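Dihydrodipicolinate synthase (Agrobacterium tumefaciens, PDB 3B4U) probably catalyses the aldol-type condensation of pyruvate with aspartate semialdehyde that commits carbon to lysine biosynthesis. Local coordinates at residues F244-A249 / L270-S274. Numbering follows the deposited sequence.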
loop_
_atom_site.group_PDB
_atom_site.type_symbol
_atom_site.label_atom_id
_atom_site.label_comp_id
_atom_site.label_asym_id
_atom_site.label_seq_id
_atom_site.Cartn_x
_atom_site.Cartn_y
_atom_site.Cartn_z
ATOM N N PHE B 244 -14.986 9.730 14.719
ATOM C CA PHE B 244 -14.343 8.449 15.078
ATOM C C PHE B 244 -13.744 7.788 13.827
ATOM O O PHE B 244 -14.260 7.968 12.723
ATOM C CB PHE B 244 -15.387 7.537 15.757
ATOM C CG PHE B 244 -16.226 8.233 16.806
ATOM C CD1 PHE B 244 -15.709 8.492 18.073
ATOM C CD2 PHE B 244 -17.526 8.620 16.540
ATOM C CE1 PHE B 244 -16.483 9.151 19.032
ATOM C CE2 PHE B 244 -18.300 9.280 17.496
ATOM C CZ PHE B 244 -17.776 9.538 18.740
ATOM N N PRO B 245 -12.642 6.997 13.961
ATOM C CA PRO B 245 -12.156 6.228 12.802
ATOM C C PRO B 245 -13.256 5.371 12.186
ATOM O O PRO B 245 -14.004 4.731 12.897
ATOM C CB PRO B 245 -11.011 5.371 13.392
ATOM C CG PRO B 245 -10.450 6.273 14.407
ATOM C CD PRO B 245 -11.720 6.805 15.097
ATOM N N VAL B 246 -13.362 5.405 10.870
ATOM C CA VAL B 246 -14.588 4.932 10.215
ATOM C C VAL B 246 -14.816 3.431 10.391
ATOM O O VAL B 246 -15.905 3.009 10.794
ATOM C CB VAL B 246 -14.625 5.318 8.695
ATOM C CG1 VAL B 246 -15.920 4.894 8.048
ATOM C CG2 VAL B 246 -14.391 6.795 8.446
ATOM N N THR B 247 -13.815 2.621 10.080
ATOM C CA THR B 247 -14.008 1.195 10.111
ATOM C C THR B 247 -14.214 0.666 11.535
ATOM O O THR B 247 -15.154 -0.096 11.792
ATOM C CB THR B 247 -12.884 0.492 9.330
ATOM O OG1 THR B 247 -12.960 0.922 7.953
ATOM C CG2 THR B 247 -13.016 -1.031 9.421
ATOM N N PRO B 248 -13.383 1.103 12.500
ATOM C CA PRO B 248 -13.664 0.685 13.872
ATOM C C PRO B 248 -15.081 1.093 14.365
ATOM O O PRO B 248 -15.729 0.327 15.070
ATOM C CB PRO B 248 -12.529 1.346 14.666
ATOM C CG PRO B 248 -11.378 1.480 13.666
ATOM C CD PRO B 248 -12.107 1.839 12.393
ATOM N N ALA B 249 -15.571 2.267 13.971
ATOM C CA ALA B 249 -16.915 2.690 14.367
ATOM C C ALA B 249 -18.020 1.860 13.727
ATOM O O ALA B 249 -19.003 1.525 14.367
ATOM C CB ALA B 249 -17.121 4.175 14.090
ATOM N N LEU B 270 -5.032 -0.272 12.964
ATOM C CA LEU B 270 -6.200 0.311 13.615
ATOM C C LEU B 270 -6.152 -0.008 15.105
ATOM O O LEU B 270 -5.473 -0.951 15.513
ATOM C CB LEU B 270 -7.486 -0.207 12.988
ATOM C CG LEU B 270 -7.684 0.032 11.487
ATOM C CD1 LEU B 270 -9.013 -0.479 11.018
ATOM C CD2 LEU B 270 -7.528 1.514 11.132
ATOM N N VAL B 271 -6.887 0.782 15.872
ATOM C CA VAL B 271 -7.050 0.538 17.299
ATOM C C VAL B 271 -8.528 0.522 17.674
ATOM O O VAL B 271 -9.334 1.119 17.020
ATOM C CB VAL B 271 -6.260 1.557 18.141
ATOM C CG1 VAL B 271 -4.740 1.449 17.828
ATOM C CG2 VAL B 271 -6.761 2.933 17.989
ATOM N N ALA B 272 -8.821 -0.210 18.744
ATOM C CA ALA B 272 -10.139 -0.344 19.346
ATOM C C ALA B 272 -10.762 1.009 19.658
ATOM O O ALA B 272 -10.095 1.878 20.135
ATOM C CB ALA B 272 -10.002 -1.173 20.661
ATOM N N ILE B 273 -12.051 1.185 19.392
ATOM C CA ILE B 273 -12.804 2.316 19.939
ATOM C C ILE B 273 -12.888 2.172 21.471
ATOM O O ILE B 273 -13.230 1.127 21.973
ATOM C CB ILE B 273 -14.235 2.342 19.353
ATOM C CG1 ILE B 273 -14.225 2.520 17.823
ATOM C CG2 ILE B 273 -15.078 3.432 20.027
ATOM C CD1 ILE B 273 -13.751 3.837 17.366
ATOM N N SER B 274 -12.614 3.248 22.206
ATOM C CA SER B 274 -12.680 3.204 23.686
ATOM C C SER B 274 -14.116 3.041 24.215
ATOM O O SER B 274 -15.072 3.352 23.485
ATOM C CB SER B 274 -12.115 4.477 24.284
ATOM O OG SER B 274 -13.089 5.511 24.192
HETATM O O HOH W 1 -13.828 -0.652 17.260
#
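Phe244 meets the loop 270-274 through its CB, 4.4 Å from Ile273 CD1, while the Phe244 side chain also touches Asp277, Gln280 and Ile281 of helix 275-289. Pro245, the N-cap residue of helix 246-258, brings its CD to 4.3 Å from the same Ile273 CD1, and its carbonyl O accepts the first-turn hydrogen bond from Ala249 N (3.1 Å). Both segments belong to the helical C-terminal region that follows the (βα)8 TIM barrel in this family, the loop leading into helix 275-289. Thr247 then approaches Leu270, CB to CD1 at 4.3 Å; both also touch Glu49. Pro248 is the centre of the contact: its ring sits between Leu270 and Ile273, with CG 4.1 Å from Leu270 CD1 and CB 3.8 Å from Ile273 CG1. No direct hydrogen bond joins the segments, but a water donates to Pro248 O (3.1 Å) and weakly accepts from Ile273 N (3.3 Å). Ala249 adds its backbone N, 4.1 Å from Ile273 CG1, while Leu270, within the loop, also packs on Phe110 of the second subunit.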